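Local coordinates for quinonprotein alcohol dehydrogenase-like protein (Bacteroides thetaiotaomicron VPI-5482, PDB 4R5O) that is of unknown function but binds calcium and joins an immunoglobulin-like beta-sandwich domain to a seven-bladed beta-propeller, at residues A[226-237]-A[242-253]. Sequence-based numbering, arbitrary orientation.
Sequences FYNSIIYNGKVL and YKDESKVKYYDV. With CA (calcium ion), chain K.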
loop_
_atom_site.group_PDB
_atom_site.type_symbol
_atom_site.label_atom_id
_atom_site.label_comp_id
_atom_site.label_asym_id
_atom_site.label_seq_id
_atom_site.Cartn_x
_atom_site.Cartn_y
_atom_site.Cartn_z
ATOM N N PHE A 226 -0.883 -14.323 -12.493
ATOM C CA PHE A 226 0.528 -14.104 -12.194
ATOM C C PHE A 226 0.574 -13.699 -10.736
ATOM O O PHE A 226 0.400 -12.516 -10.426
ATOM C CB PHE A 226 1.243 -13.081 -13.124
ATOM C CG PHE A 226 1.186 -13.182 -14.633
ATOM C CD1 PHE A 226 0.704 -14.333 -15.258
ATOM C CD2 PHE A 226 1.653 -12.140 -15.434
ATOM C CE1 PHE A 226 0.620 -14.411 -16.656
ATOM C CE2 PHE A 226 1.625 -12.241 -16.835
ATOM C CZ PHE A 226 1.077 -13.363 -17.435
ATOM N N TYR A 227 0.737 -14.672 -9.826
ATOM C CA TYR A 227 0.791 -14.403 -8.375
ATOM C C TYR A 227 1.936 -13.478 -8.104
ATOM O O TYR A 227 1.815 -12.605 -7.264
ATOM C CB TYR A 227 0.901 -15.701 -7.556
ATOM C CG TYR A 227 -0.313 -16.584 -7.752
ATOM C CD1 TYR A 227 -1.550 -16.230 -7.217
ATOM C CD2 TYR A 227 -0.241 -17.740 -8.523
ATOM C CE1 TYR A 227 -2.681 -17.015 -7.430
ATOM C CE2 TYR A 227 -1.365 -18.534 -8.733
ATOM C CZ TYR A 227 -2.579 -18.172 -8.174
ATOM O OH TYR A 227 -3.699 -18.931 -8.380
ATOM N N ASN A 228 3.013 -13.611 -8.894
ATOM C CA ASN A 228 4.208 -12.776 -8.883
ATOM C C ASN A 228 4.733 -12.663 -10.265
ATOM O O ASN A 228 4.655 -13.627 -11.029
ATOM C CB ASN A 228 5.289 -13.324 -7.944
ATOM C CG ASN A 228 4.843 -13.470 -6.534
ATOM O OD1 ASN A 228 4.797 -12.510 -5.769
ATOM N ND2 ASN A 228 4.387 -14.661 -6.218
ATOM N N SER A 229 5.255 -11.491 -10.598
ATOM C CA SER A 229 5.814 -11.181 -11.914
ATOM C C SER A 229 6.862 -10.075 -11.787
ATOM O O SER A 229 7.015 -9.495 -10.708
ATOM C CB SER A 229 4.713 -10.785 -12.896
ATOM O OG SER A 229 3.932 -9.711 -12.408
ATOM N N ILE A 230 7.623 -9.831 -12.870
ATOM C CA ILE A 230 8.670 -8.815 -12.954
ATOM C C ILE A 230 8.932 -8.525 -14.417
ATOM O O ILE A 230 8.691 -9.392 -15.266
ATOM C CB ILE A 230 9.969 -9.250 -12.205
ATOM C CG1 ILE A 230 10.862 -8.031 -11.835
ATOM C CG2 ILE A 230 10.737 -10.366 -12.950
ATOM C CD1 ILE A 230 12.025 -8.262 -10.924
ATOM N N ILE A 231 9.406 -7.301 -14.719
ATOM C CA ILE A 231 9.830 -6.936 -16.062
ATOM C C ILE A 231 11.334 -7.147 -16.098
ATOM O O ILE A 231 12.042 -6.661 -15.208
ATOM C CB ILE A 231 9.403 -5.513 -16.521
ATOM C CG1 ILE A 231 7.912 -5.224 -16.283
ATOM C CG2 ILE A 231 9.821 -5.234 -17.967
ATOM C CD1 ILE A 231 6.911 -6.140 -16.882
ATOM N N TYR A 232 11.815 -7.883 -17.101
ATOM C CA TYR A 232 13.231 -8.166 -17.240
ATOM C C TYR A 232 13.562 -8.380 -18.684
ATOM O O TYR A 232 12.990 -9.280 -19.316
ATOM C CB TYR A 232 13.598 -9.402 -16.400
ATOM C CG TYR A 232 15.068 -9.747 -16.333
ATOM C CD1 TYR A 232 16.011 -8.789 -15.961
ATOM C CD2 TYR A 232 15.497 -11.068 -16.454
ATOM C CE1 TYR A 232 17.357 -9.108 -15.826
ATOM C CE2 TYR A 232 16.838 -11.410 -16.283
ATOM C CZ TYR A 232 17.765 -10.424 -15.950
ATOM O OH TYR A 232 19.092 -10.726 -15.708
ATOM N N ASN A 233 14.483 -7.538 -19.217
ATOM C CA ASN A 233 14.973 -7.584 -20.597
ATOM C C ASN A 233 13.840 -7.755 -21.614
ATOM O O ASN A 233 13.860 -8.709 -22.413
ATOM C CB ASN A 233 15.991 -8.709 -20.790
ATOM C CG ASN A 233 17.399 -8.262 -20.557
ATOM O OD1 ASN A 233 17.844 -8.063 -19.413
ATOM N ND2 ASN A 233 18.108 -8.048 -21.661
ATOM N N GLY A 234 12.880 -6.829 -21.563
ATOM C CA GLY A 234 11.755 -6.789 -22.483
ATOM C C GLY A 234 10.727 -7.884 -22.315
ATOM O O GLY A 234 9.812 -7.989 -23.143
ATOM N N LYS A 235 10.839 -8.672 -21.220
ATOM C CA LYS A 235 9.924 -9.777 -20.933
ATOM C C LYS A 235 9.226 -9.627 -19.595
ATOM O O LYS A 235 9.747 -8.990 -18.685
ATOM C CB LYS A 235 10.662 -11.144 -20.935
ATOM C CG LYS A 235 11.480 -11.495 -22.192
ATOM C CD LYS A 235 10.654 -11.617 -23.453
ATOM C CE LYS A 235 11.548 -11.878 -24.645
ATOM N NZ LYS A 235 10.766 -12.095 -25.896
ATOM N N VAL A 236 8.065 -10.275 -19.467
ATOM C CA VAL A 236 7.331 -10.413 -18.217
ATOM C C VAL A 236 7.562 -11.827 -17.690
ATOM O O VAL A 236 7.082 -12.782 -18.297
ATOM C CB VAL A 236 5.818 -10.101 -18.345
ATOM C CG1 VAL A 236 5.109 -10.279 -16.998
ATOM C CG2 VAL A 236 5.577 -8.708 -18.913
ATOM N N LEU A 237 8.306 -11.972 -16.592
ATOM C CA LEU A 237 8.516 -13.276 -15.939
ATOM C C LEU A 237 7.363 -13.532 -15.006
ATOM O O LEU A 237 7.003 -12.616 -14.287
ATOM C CB LEU A 237 9.857 -13.301 -15.188
ATOM C CG LEU A 237 11.083 -13.228 -16.066
ATOM C CD1 LEU A 237 12.319 -12.845 -15.273
ATOM C CD2 LEU A 237 11.293 -14.542 -16.778
ATOM N N TYR A 242 0.497 -21.803 -6.871
ATOM C CA TYR A 242 0.508 -21.690 -5.415
ATOM C C TYR A 242 0.569 -23.078 -4.771
ATOM O O TYR A 242 0.569 -23.168 -3.541
ATOM C CB TYR A 242 -0.731 -20.918 -4.891
ATOM C CG TYR A 242 -2.063 -21.590 -5.155
ATOM C CD1 TYR A 242 -2.593 -22.516 -4.256
ATOM C CD2 TYR A 242 -2.805 -21.291 -6.292
ATOM C CE1 TYR A 242 -3.804 -23.163 -4.510
ATOM C CE2 TYR A 242 -4.026 -21.915 -6.546
ATOM C CZ TYR A 242 -4.522 -22.851 -5.654
ATOM O OH TYR A 242 -5.728 -23.451 -5.927
ATOM N N LYS A 243 0.573 -24.153 -5.603
ATOM C CA LYS A 243 0.446 -25.551 -5.191
ATOM C C LYS A 243 0.946 -26.526 -6.280
ATOM O O LYS A 243 1.862 -27.300 -6.031
ATOM C CB LYS A 243 -1.056 -25.795 -4.910
ATOM C CG LYS A 243 -1.508 -27.216 -4.575
ATOM C CD LYS A 243 -3.059 -27.315 -4.552
ATOM C CE LYS A 243 -3.722 -27.099 -5.901
ATOM N NZ LYS A 243 -5.202 -27.051 -5.791
ATOM N N ASP A 244 0.331 -26.493 -7.475
ATOM C CA ASP A 244 0.620 -27.394 -8.593
ATOM C C ASP A 244 1.982 -27.133 -9.206
ATOM O O ASP A 244 2.451 -26.003 -9.235
ATOM C CB ASP A 244 -0.458 -27.266 -9.692
ATOM C CG ASP A 244 -1.875 -27.624 -9.245
ATOM O OD1 ASP A 244 -2.028 -28.562 -8.412
ATOM O OD2 ASP A 244 -2.839 -27.013 -9.774
ATOM N N GLU A 245 2.606 -28.199 -9.727
ATOM C CA GLU A 245 3.903 -28.153 -10.388
ATOM C C GLU A 245 3.740 -27.346 -11.671
ATOM O O GLU A 245 2.859 -27.626 -12.495
ATOM C CB GLU A 245 4.431 -29.580 -10.634
ATOM C CG GLU A 245 5.782 -29.652 -11.330
ATOM C CD GLU A 245 6.353 -31.044 -11.563
ATOM O OE1 GLU A 245 6.098 -31.948 -10.732
ATOM O OE2 GLU A 245 7.131 -31.210 -12.533
ATOM N N SER A 246 4.533 -26.286 -11.787
ATOM C CA SER A 246 4.489 -25.372 -12.925
ATOM C C SER A 246 5.861 -24.795 -13.155
ATOM O O SER A 246 6.657 -24.740 -12.224
ATOM C CB SER A 246 3.460 -24.264 -12.671
ATOM O OG SER A 246 3.343 -23.381 -13.769
ATOM N N LYS A 247 6.145 -24.376 -14.383
ATOM C CA LYS A 247 7.410 -23.735 -14.705
ATOM C C LYS A 247 7.239 -22.245 -14.807
ATOM O O LYS A 247 6.146 -21.802 -15.179
ATOM C CB LYS A 247 7.989 -24.276 -16.014
ATOM C CG LYS A 247 8.610 -25.638 -15.881
ATOM C CD LYS A 247 9.081 -26.116 -17.209
ATOM C CE LYS A 247 9.738 -27.467 -17.136
ATOM N NZ LYS A 247 8.875 -28.503 -16.495
ATOM N N VAL A 248 8.315 -21.461 -14.510
ATOM C CA VAL A 248 8.306 -20.009 -14.716
ATOM C C VAL A 248 8.029 -19.801 -16.193
ATOM O O VAL A 248 8.606 -20.501 -17.029
ATOM C CB VAL A 248 9.602 -19.282 -14.227
ATOM C CG1 VAL A 248 9.685 -17.849 -14.740
ATOM C CG2 VAL A 248 9.716 -19.300 -12.716
ATOM N N LYS A 249 7.106 -18.895 -16.509
ATOM C CA LYS A 249 6.758 -18.581 -17.892
ATOM C C LYS A 249 6.991 -17.123 -18.165
ATOM O O LYS A 249 6.839 -16.300 -17.269
ATOM C CB LYS A 249 5.310 -18.955 -18.169
ATOM C CG LYS A 249 5.098 -20.460 -18.042
ATOM C CD LYS A 249 3.669 -20.869 -18.231
ATOM C CE LYS A 249 3.456 -22.253 -17.708
ATOM N NZ LYS A 249 3.546 -22.265 -16.225
ATOM N N TYR A 250 7.422 -16.789 -19.375
ATOM C CA TYR A 250 7.590 -15.379 -19.688
ATOM C C TYR A 250 6.857 -15.061 -21.009
ATOM O O TYR A 250 6.608 -15.942 -21.839
ATOM C CB TYR A 250 9.062 -14.924 -19.728
ATOM C CG TYR A 250 9.937 -15.544 -20.792
ATOM C CD1 TYR A 250 10.032 -14.978 -22.061
ATOM C CD2 TYR A 250 10.769 -16.615 -20.495
ATOM C CE1 TYR A 250 10.882 -15.504 -23.027
ATOM C CE2 TYR A 250 11.625 -17.152 -21.452
ATOM C CZ TYR A 250 11.688 -16.585 -22.715
ATOM O OH TYR A 250 12.515 -17.120 -23.681
ATOM N N TYR A 251 6.454 -13.796 -21.122
ATOM C CA TYR A 251 5.739 -13.174 -22.233
ATOM C C TYR A 251 6.560 -11.982 -22.716
ATOM O O TYR A 251 7.428 -11.502 -21.988
ATOM C CB TYR A 251 4.311 -12.761 -21.778
ATOM C CG TYR A 251 3.475 -13.895 -21.212
ATOM C CD1 TYR A 251 3.673 -14.350 -19.910
ATOM C CD2 TYR A 251 2.438 -14.467 -21.954
ATOM C CE1 TYR A 251 2.943 -15.422 -19.399
ATOM C CE2 TYR A 251 1.662 -15.506 -21.431
ATOM C CZ TYR A 251 1.919 -15.979 -20.150
ATOM O OH TYR A 251 1.189 -17.016 -19.605
ATOM N N ASP A 252 6.314 -11.518 -23.934
ATOM C CA ASP A 252 7.031 -10.367 -24.472
ATOM C C ASP A 252 6.243 -9.105 -24.131
ATOM O O ASP A 252 5.040 -9.068 -24.398
ATOM C CB ASP A 252 7.237 -10.536 -25.984
ATOM C CG ASP A 252 8.067 -9.458 -26.612
ATOM O OD1 ASP A 252 9.308 -9.518 -26.480
ATOM O OD2 ASP A 252 7.484 -8.571 -27.272
ATOM N N VAL A 253 6.903 -8.090 -23.527
ATOM C CA VAL A 253 6.256 -6.836 -23.110
ATOM C C VAL A 253 5.617 -6.152 -24.337
ATOM O O VAL A 253 4.458 -5.767 -24.266
ATOM C CB VAL A 253 7.258 -5.895 -22.372
ATOM C CG1 VAL A 253 6.726 -4.471 -22.209
ATOM C CG2 VAL A 253 7.655 -6.476 -21.012
HETATM CA CA CA K . 11.104 -7.876 -27.034
HETATM O O HOH W 1 13.317 -8.790 -25.483
HETATM O O HOH W 2 10.473 -5.592 -25.569
HETATM O O HOH W 3 9.449 -7.279 -28.517
HETATM O O HOH W 4 10.900 -9.620 -28.904
#
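Strand 235-237 runs antiparallel to strand 246-252, with Val236 and Tyr251 as the hydrogen-bonded pair. Val236 N donates to Tyr251 O at 2.9 Å, and Tyr251 N returns a bond to Val236 O at 3.1 Å. Lys235 with Asp252 and Leu237 with Tyr250 form non-hydrogen-bonded pairs. A type I' turn from Tyr232 to Lys235 links strand 235-237 back to strand 228-232. Val253 N, at the start of helix 253-258, reaches Gly234 O of that turn at 2.9 Å.

Lys235, Leu237, Tyr250 and Asp252 share one face of the sheet. The Lys235 chain bends at chi2 (-63°), which lays CD beside Tyr250 CD1; beyond it the chain extends to NZ. Its tip forms a salt bridge, NZ to Asp252 OD1 at 3.0 Å, on the anti side of the carboxylate. The same OD1 binds the calcium ion at 2.5 Å, and four waters also coordinate the metal. OD2 takes a bond from one of these waters and caps the helix. Leu237 CD2 packs on Tyr250 CB at 3.7 Å.

On the other face the Phe226 and Tyr251 rings lie near parallel but slid apart, with centroids 5.2 Å apart. Val253 CG2 rests on Val236 CG2. Farther along, Tyr227 OH meets the edge of the Tyr242 ring and hydrogen-bonds His324.

An alanine in place of Lys235 would probably leave Asp252 OD1 without its ammonium partner and Tyr250 CD1 without the methylenes packed beside it. This propeller hairpin thus ends in a carboxylate shared by calcium, lysine and helix start, whose negative charge the two cations probably offset.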